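Side-chain contacts in diketoreductase (Acinetobacter baylyi, PDB 4E12), which reduces dicarbonyl compounds with NADH and probably also interconverts (3S)-3-hydroxyacyl-CoA and 3-oxoacyl-CoA: residues G16-F21 against H147-N152; A154-T159 against Q168-F173. All coordinates share one frame; numbering follows the deposited sequence.

Contact 1. Residues G16-F21 against H147-N152. With SO4 (sulfate ion), chain J.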
ATOM      1  N   GLY A  16     -12.965  13.237  19.527  1.00 26.09           N
ATOM      2  CA  GLY A  16     -13.689  14.478  19.742  1.00 28.24           C
ATOM      3  C   GLY A  16     -12.825  15.601  20.298  1.00 27.22           C
ATOM      4  O   GLY A  16     -12.985  16.768  19.934  1.00 29.54           O
ATOM      5  N   SER A  17     -11.910  15.269  21.194  1.00 27.59           N
ATOM      6  CA  SER A  17     -11.097  16.320  21.804  1.00 26.58           C
ATOM      7  C   SER A  17     -10.099  16.887  20.792  1.00 26.74           C
ATOM      8  O   SER A  17      -9.864  18.094  20.779  1.00 29.48           O
ATOM      9  CB  SER A  17     -10.381  15.852  23.074  1.00 30.29           C
ATOM     10  OG  SER A  17      -9.426  14.859  22.775  1.00 33.24           O
ATOM     11  N   GLN A  18      -9.522  16.041  19.939  1.00 30.79           N
ATOM     12  CA  GLN A  18      -8.615  16.545  18.896  1.00 30.73           C
ATOM     13  C   GLN A  18      -9.353  17.436  17.905  1.00 27.15           C
ATOM     14  O   GLN A  18      -8.840  18.474  17.483  1.00 32.19           O
ATOM     15  CB  GLN A  18      -7.965  15.397  18.130  1.00 32.71           C
ATOM     16  CG  GLN A  18      -7.099  14.527  18.991  1.00 37.33           C
ATOM     17  CD  GLN A  18      -6.399  13.428  18.225  1.00 36.54           C
ATOM     18  OE1 GLN A  18      -5.973  13.603  17.081  1.00 33.67           O
ATOM     19  NE2 GLN A  18      -6.280  12.281  18.859  1.00 38.21           N
ATOM     20  N   ILE A  19     -10.554  17.023  17.513  1.00 29.68           N
ATOM     21  CA  ILE A  19     -11.330  17.781  16.548  1.00 27.67           C
ATOM     22  C   ILE A  19     -11.685  19.136  17.144  1.00 29.17           C
ATOM     23  O   ILE A  19     -11.577  20.171  16.481  1.00 25.87           O
ATOM     24  CB  ILE A  19     -12.633  17.033  16.167  1.00 30.96           C
ATOM     25  CG1 ILE A  19     -12.298  15.726  15.436  1.00 31.27           C
ATOM     26  CG2 ILE A  19     -13.539  17.945  15.349  1.00 28.94           C
ATOM     27  CD1 ILE A  19     -13.504  14.829  15.156  1.00 32.45           C
ATOM     28  N   ALA A  20     -12.103  19.113  18.402  1.00 30.00           N
ATOM     29  CA  ALA A  20     -12.483  20.325  19.105  1.00 29.52           C
ATOM     30  C   ALA A  20     -11.289  21.251  19.257  1.00 30.89           C
ATOM     31  O   ALA A  20     -11.402  22.455  19.010  1.00 30.62           O
ATOM     32  CB  ALA A  20     -13.094  19.979  20.456  1.00 26.50           C
ATOM     33  N   PHE A  21     -10.132  20.691  19.612  1.00 29.43           N
ATOM     34  CA  PHE A  21      -8.960  21.506  19.852  1.00 30.22           C
ATOM     35  C   PHE A  21      -8.411  22.096  18.571  1.00 31.16           C
ATOM     36  O   PHE A  21      -8.103  23.280  18.534  1.00 29.07           O
ATOM     37  CB  PHE A  21      -7.852  20.762  20.609  1.00 28.22           C
ATOM     38  CG  PHE A  21      -6.814  21.687  21.174  1.00 31.97           C
ATOM     39  CD1 PHE A  21      -6.972  22.221  22.452  1.00 30.17           C
ATOM     40  CD2 PHE A  21      -5.685  22.040  20.429  1.00 31.09           C
ATOM     41  CE1 PHE A  21      -6.012  23.104  22.992  1.00 33.07           C
ATOM     42  CE2 PHE A  21      -4.726  22.914  20.951  1.00 33.90           C
ATOM     43  CZ  PHE A  21      -4.885  23.445  22.234  1.00 34.14           C
ATOM     44  N   HIS A 147      -4.497  11.800  15.655  1.00 39.59           N
ATOM     45  CA  HIS A 147      -3.413  12.782  15.555  1.00 42.13           C
ATOM     46  C   HIS A 147      -3.661  13.759  14.413  1.00 39.95           C
ATOM     47  O   HIS A 147      -2.848  13.878  13.491  1.00 43.64           O
ATOM     48  CB  HIS A 147      -2.051  12.095  15.424  1.00 46.09           C
ATOM     49  CG  HIS A 147      -1.668  11.296  16.631  1.00 42.09           C
ATOM     50  ND1 HIS A 147      -0.358  11.027  16.964  1.00 51.20           N
ATOM     51  CD2 HIS A 147      -2.427  10.710  17.589  1.00 47.09           C
ATOM     52  CE1 HIS A 147      -0.327  10.308  18.071  1.00 48.46           C
ATOM     53  NE2 HIS A 147      -1.568  10.103  18.471  1.00 51.72           N
ATOM     54  N   VAL A 148      -4.780  14.474  14.507  1.00 39.31           N
ATOM     55  CA  VAL A 148      -5.268  15.333  13.434  1.00 37.02           C
ATOM     56  C   VAL A 148      -4.303  16.465  13.098  1.00 38.38           C
ATOM     57  O   VAL A 148      -4.324  16.973  11.978  1.00 37.29           O
ATOM     58  CB  VAL A 148      -6.651  15.955  13.767  1.00 35.96           C
ATOM     59  CG1 VAL A 148      -7.666  14.867  14.090  1.00 36.12           C
ATOM     60  CG2 VAL A 148      -6.525  16.959  14.906  1.00 38.07           C
ATOM     61  N   TRP A 149      -3.479  16.877  14.056  1.00 42.88           N
ATOM     62  CA  TRP A 149      -2.556  17.979  13.810  1.00 45.67           C
ATOM     63  C   TRP A 149      -1.480  17.565  12.805  1.00 55.02           C
ATOM     64  O   TRP A 149      -0.935  18.411  12.090  1.00 62.60           O
ATOM     65  CB  TRP A 149      -1.903  18.470  15.113  1.00 42.39           C
ATOM     66  CG  TRP A 149      -1.108  17.412  15.801  1.00 36.89           C
ATOM     67  CD1 TRP A 149       0.213  17.101  15.600  1.00 33.54           C
ATOM     68  CD2 TRP A 149      -1.586  16.507  16.796  1.00 40.42           C
ATOM     69  NE1 TRP A 149       0.579  16.052  16.406  1.00 40.97           N
ATOM     70  CE2 TRP A 149      -0.506  15.663  17.149  1.00 37.98           C
ATOM     71  CE3 TRP A 149      -2.826  16.316  17.419  1.00 41.28           C
ATOM     72  CZ2 TRP A 149      -0.632  14.639  18.100  1.00 40.68           C
ATOM     73  CZ3 TRP A 149      -2.951  15.299  18.364  1.00 37.19           C
ATOM     74  CH2 TRP A 149      -1.859  14.476  18.694  1.00 38.10           C
ATOM     75  N   VAL A 150      -1.182  16.265  12.748  1.00 51.05           N
ATOM     76  CA  VAL A 150      -0.146  15.745  11.852  1.00 46.07           C
ATOM     77  C   VAL A 150      -0.734  14.927  10.687  1.00 50.21           C
ATOM     78  O   VAL A 150      -0.396  15.158   9.520  1.00 47.45           O
ATOM     79  CB  VAL A 150       0.924  14.933  12.633  1.00 46.65           C
ATOM     80  CG1 VAL A 150       0.279  13.791  13.403  1.00 50.78           C
ATOM     81  CG2 VAL A 150       1.984  14.413  11.685  1.00 60.76           C
ATOM     82  N   ASN A 151      -1.622  13.990  10.993  1.00 48.79           N
ATOM     83  CA  ASN A 151      -2.331  13.252   9.946  1.00 40.39           C
ATOM     84  C   ASN A 151      -3.579  14.052   9.643  1.00 43.15           C
ATOM     85  O   ASN A 151      -4.670  13.731  10.124  1.00 40.32           O
ATOM     86  CB  ASN A 151      -2.709  11.869  10.463  1.00 54.39           C
ATOM     87  CG  ASN A 151      -1.506  11.092  10.944  1.00 60.86           C
ATOM     88  OD1 ASN A 151      -0.423  11.185  10.358  1.00 58.32           O
ATOM     89  ND2 ASN A 151      -1.675  10.345  12.030  1.00 48.09           N
ATOM     90  N   ASN A 152      -3.402  15.112   8.862  1.00 41.07           N
ATOM     91  CA  ASN A 152      -4.418  16.147   8.739  1.00 41.42           C
ATOM     92  C   ASN A 152      -5.340  16.009   7.531  1.00 36.41           C
ATOM     93  O   ASN A 152      -5.669  17.001   6.882  1.00 36.67           O
ATOM     94  CB  ASN A 152      -3.784  17.537   8.762  1.00 36.22           C
ATOM     95  CG  ASN A 152      -2.801  17.746   7.630  1.00 40.88           C
ATOM     96  OD1 ASN A 152      -2.100  16.821   7.211  1.00 45.58           O
ATOM     97  ND2 ASN A 152      -2.751  18.959   7.123  1.00 43.06           N
TER
HETATM   98  S   SO4 J 409      -3.644   8.423  21.257  1.00195.06           S
HETATM   99  O1  SO4 J 409      -4.075   9.554  20.411  1.00 60.48           O
HETATM  100  O2  SO4 J 409      -3.986   8.720  22.666  1.00 75.02           O
HETATM  101  O3  SO4 J 409      -2.183   8.245  21.114  1.00 67.22           O
HETATM  102  O4  SO4 J 409      -4.338   7.188  20.828  1.00 59.69           O

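Contact 2. Residues A154-T159 against Q168-F173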
ATOM      1  N   ALA A 154      -9.139  15.308   6.110  1.00 32.65           N
ATOM      2  CA  ALA A 154     -10.539  15.335   6.505  1.00 32.22           C
ATOM      3  C   ALA A 154     -11.332  14.813   5.323  1.00 31.71           C
ATOM      4  O   ALA A 154     -11.480  15.492   4.302  1.00 28.75           O
ATOM      5  CB  ALA A 154     -10.984  16.746   6.884  1.00 30.90           C
ATOM      6  N   GLU A 155     -11.800  13.576   5.442  1.00 27.22           N
ATOM      7  CA  GLU A 155     -12.577  12.943   4.391  1.00 30.81           C
ATOM      8  C   GLU A 155     -14.023  13.359   4.468  1.00 34.22           C
ATOM      9  O   GLU A 155     -14.706  13.070   5.456  1.00 35.42           O
ATOM     10  CB  GLU A 155     -12.466  11.429   4.499  1.00 28.39           C
ATOM     11  CG  GLU A 155     -11.050  10.951   4.186  1.00 34.50           C
ATOM     12  CD  GLU A 155     -10.825   9.471   4.470  1.00 36.04           C
ATOM     13  OE1 GLU A 155     -11.104   9.027   5.601  1.00 42.40           O
ATOM     14  OE2 GLU A 155     -10.364   8.752   3.560  1.00 32.31           O
ATOM     15  N   VAL A 156     -14.475  14.030   3.416  1.00 34.17           N
ATOM     16  CA  VAL A 156     -15.818  14.589   3.351  1.00 31.69           C
ATOM     17  C   VAL A 156     -16.695  13.687   2.506  1.00 29.66           C
ATOM     18  O   VAL A 156     -16.374  13.395   1.353  1.00 34.66           O
ATOM     19  CB  VAL A 156     -15.814  15.993   2.715  1.00 29.69           C
ATOM     20  CG1 VAL A 156     -17.236  16.571   2.698  1.00 26.04           C
ATOM     21  CG2 VAL A 156     -14.870  16.915   3.484  1.00 30.68           C
ATOM     22  N   MET A 157     -17.808  13.243   3.073  1.00 36.05           N
ATOM     23  CA  MET A 157     -18.636  12.268   2.387  1.00 30.67           C
ATOM     24  C   MET A 157     -20.096  12.449   2.787  1.00 37.51           C
ATOM     25  O   MET A 157     -20.461  12.208   3.940  1.00 36.95           O
ATOM     26  CB  MET A 157     -18.152  10.867   2.775  1.00 31.18           C
ATOM     27  CG  MET A 157     -18.761   9.713   2.011  1.00 29.48           C
ATOM     28  SD  MET A 157     -18.091   8.134   2.573  1.00 33.15           S
ATOM     29  CE  MET A 157     -19.046   7.909   4.068  1.00 28.85           C
ATOM     30  N   GLY A 158     -20.926  12.865   1.835  1.00 36.50           N
ATOM     31  CA  GLY A 158     -22.342  13.029   2.116  1.00 46.43           C
ATOM     32  C   GLY A 158     -23.213  11.913   1.577  1.00 45.52           C
ATOM     33  O   GLY A 158     -22.710  10.879   1.126  1.00 43.40           O
ATOM     34  N   THR A 159     -24.528  12.115   1.627  1.00 47.70           N
ATOM     35  CA  THR A 159     -25.461  11.177   1.010  1.00 43.42           C
ATOM     36  C   THR A 159     -25.994  11.824  -0.260  1.00 39.28           C
ATOM     37  O   THR A 159     -25.631  12.958  -0.589  1.00 48.70           O
ATOM     38  CB  THR A 159     -26.687  10.892   1.913  1.00 43.53           C
ATOM     39  OG1 THR A 159     -27.474  12.083   2.019  1.00 48.42           O
ATOM     40  CG2 THR A 159     -26.247  10.468   3.306  1.00 45.50           C
ATOM     41  N   GLN A 168     -19.778  21.944   0.152  1.00 38.47           N
ATOM     42  CA  GLN A 168     -18.673  22.853  -0.100  1.00 39.23           C
ATOM     43  C   GLN A 168     -18.327  23.696   1.129  1.00 37.21           C
ATOM     44  O   GLN A 168     -17.157  24.009   1.358  1.00 40.55           O
ATOM     45  CB  GLN A 168     -18.938  23.755  -1.311  1.00 41.77           C
ATOM     46  CG  GLN A 168     -17.771  24.671  -1.632  1.00 48.70           C
ATOM     47  CD  GLN A 168     -16.546  23.928  -2.164  1.00 60.01           C
ATOM     48  OE1 GLN A 168     -16.616  22.745  -2.513  1.00 58.16           O
ATOM     49  NE2 GLN A 168     -15.415  24.623  -2.221  1.00 68.73           N
ATOM     50  N   GLN A 169     -19.325  24.069   1.923  1.00 38.20           N
ATOM     51  CA  GLN A 169     -19.036  24.822   3.140  1.00 42.33           C
ATOM     52  C   GLN A 169     -18.206  23.973   4.107  1.00 41.16           C
ATOM     53  O   GLN A 169     -17.274  24.482   4.729  1.00 39.00           O
ATOM     54  CB  GLN A 169     -20.314  25.324   3.821  1.00 42.45           C
ATOM     55  CG  GLN A 169     -21.159  26.222   2.938  1.00 52.21           C
ATOM     56  CD  GLN A 169     -22.386  26.763   3.644  1.00 54.89           C
ATOM     57  OE1 GLN A 169     -22.543  26.602   4.857  1.00 62.77           O
ATOM     58  NE2 GLN A 169     -23.273  27.402   2.884  1.00 91.08           N
ATOM     59  N   VAL A 170     -18.539  22.688   4.233  1.00 39.71           N
ATOM     60  CA  VAL A 170     -17.749  21.798   5.082  1.00 36.97           C
ATOM     61  C   VAL A 170     -16.332  21.645   4.515  1.00 31.92           C
ATOM     62  O   VAL A 170     -15.350  21.631   5.268  1.00 31.80           O
ATOM     63  CB  VAL A 170     -18.430  20.411   5.261  1.00 38.59           C
ATOM     64  CG1 VAL A 170     -17.510  19.454   6.000  1.00 35.71           C
ATOM     65  CG2 VAL A 170     -19.725  20.568   6.051  1.00 39.09           C
ATOM     66  N   VAL A 171     -16.217  21.532   3.193  1.00 31.26           N
ATOM     67  CA  VAL A 171     -14.902  21.476   2.578  1.00 33.47           C
ATOM     68  C   VAL A 171     -14.110  22.714   2.932  1.00 35.77           C
ATOM     69  O   VAL A 171     -12.934  22.622   3.275  1.00 31.64           O
ATOM     70  CB  VAL A 171     -14.952  21.314   1.041  1.00 35.54           C
ATOM     71  CG1 VAL A 171     -13.558  21.489   0.455  1.00 33.17           C
ATOM     72  CG2 VAL A 171     -15.473  19.930   0.685  1.00 33.98           C
ATOM     73  N   GLU A 172     -14.740  23.881   2.869  1.00 34.42           N
ATOM     74  CA  GLU A 172     -14.020  25.109   3.190  1.00 32.81           C
ATOM     75  C   GLU A 172     -13.714  25.187   4.682  1.00 32.95           C
ATOM     76  O   GLU A 172     -12.657  25.676   5.084  1.00 36.07           O
ATOM     77  CB  GLU A 172     -14.787  26.335   2.670  1.00 34.71           C
ATOM     78  CG  GLU A 172     -14.806  26.380   1.132  1.00 40.20           C
ATOM     79  CD  GLU A 172     -15.717  27.447   0.568  1.00 58.20           C
ATOM     80  OE1 GLU A 172     -16.456  28.073   1.358  1.00 61.78           O
ATOM     81  OE2 GLU A 172     -15.698  27.646  -0.671  1.00 58.00           O
ATOM     82  N   PHE A 173     -14.630  24.686   5.506  1.00 34.57           N
ATOM     83  CA  PHE A 173     -14.358  24.591   6.935  1.00 31.34           C
ATOM     84  C   PHE A 173     -13.149  23.696   7.169  1.00 30.86           C
ATOM     85  O   PHE A 173     -12.255  24.041   7.944  1.00 33.74           O
ATOM     86  CB  PHE A 173     -15.546  24.004   7.701  1.00 28.96           C
ATOM     87  CG  PHE A 173     -15.225  23.654   9.120  1.00 32.86           C
ATOM     88  CD1 PHE A 173     -15.167  24.640  10.099  1.00 32.21           C
ATOM     89  CD2 PHE A 173     -14.976  22.329   9.481  1.00 31.46           C
ATOM     90  CE1 PHE A 173     -14.862  24.311  11.428  1.00 34.69           C
ATOM     91  CE2 PHE A 173     -14.669  21.982  10.801  1.00 34.20           C
ATOM     92  CZ  PHE A 173     -14.610  22.964  11.782  1.00 34.27           C
TER

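Contact 1. Residues G16-F21 against H147-N152
The side-chain amide of Q18 meets the backbone at the start of the 147-152 loop, and its carbonyl oxygen carries the polar part of the contact. V148 N donates to Q18 OE1 over 3.0 Å, a fairly straight bond (157° at the hydrogen) that arrives nearly along the C=O axis. H147 N also lies 2.7 Å from Q18 OE1, but its N-H is poorly aimed and the bond is weak. Two successive amides thus converge on one oxygen. Q18 CG lies anti to the carbonyl carbon (chi1 -63°) and the chain runs extended beyond it, which carries the amide from the helix across to the loop. At the other end of the amide, NE2 is hydrogen-bonded to N146 OD1, so both ends of the group are held and its rotation is fixed.

Van der Waals contacts flank this grip. V148 straddles the base of the glutamine, its CG2 making an apolar contact 3.9 Å from Q18 CB, while W149 CZ3 approaches Q18 OE1 to 3.7 Å with the indole and amide planes 46° apart. Within the loop, W149 CH2 lies over one face of the H147 imidazole, displaced toward its rim.

A sulfate ion, probably from the crystallisation liquor, sits at the edge of that imidazole and takes a long but straight hydrogen bond from H147 NE2 to SO4 O3 (3.3 Å).

Helix 14-25 follows strand 6-10, and G16 is the last glycine of a sequence that fits the GxGxxG pattern of Rossmann folds. The contact therefore fastens the loop after strand 139-144 to the dinucleotide-binding helix of a Rossmann fold, close to the NAD(+)-binding residues V14 and L15.

Contact 2. Residues A154-T159 against Q168-F173
V156 points from its strand toward the helix and spreads its two methyl groups over a pair of neighbouring valines, V170 and V171. Its CG1 stands anti to the backbone N (chi1 -178°), beside the carbonyl carbon, whereas CG2 takes the place beside the N. This conformation divides the branches between two partners: V156 CG2 meets V171 CG2 at 4.2 Å, and V156 CG1 lies 4.4 Å from V170 CG1.

V171 has the same rotamer as V156, with CG1 anti to the backbone N and CG2 anti to the carbonyl carbon, so the corresponding branch of each valine makes their mutual contact. The two side chains nevertheless cross at about a right angle. V170 presents its CG1 to the strand. Of the two helix residues, V170 has its CB directed at the strand, while that of V171 is set to one flank; both consecutive residues still reach V156, each through one methyl.

The surrounding side chains extend the same apolar layer: L142 of strand 139-144 touches both V156 and V170, and V171 also rests on P181 of strand 180-183. E155, the preceding strand residue, turns away from the helix and accepts a hydrogen bond from H143 ND1, a histidine predicted to be important for catalysis.

All three valines are buried, and the contact consists of methyl groups at ordinary van der Waals separation. Its chemistry is wholly apolar, which implies that helix and sheet are held here by hydrophobic burial and van der Waals contact, without a directional bond between the two segments.

In the fold
Both contacts belong to the NAD-binding Rossmann domain, with centres about 16 Å apart, and they come in series along the chain: contact 1 closes at N152, just before contact 2 opens at A154. The loop of contact 1 joins the neighbouring antiparallel strands 139-144 and 153-158 of the mixed sheet, and the second of these strands supplies one side of contact 2. Contact 1 spans well over a hundred residues, bringing this later part of the domain back to helix 14-25. Contact 2 is local, packing helix 164-176 on its own beta-alpha-beta unit, which ends in strand 180-183, outermost within this chain. Contact 1 thus links this end of the sheet to the helix beside the NAD(+)-binding residues.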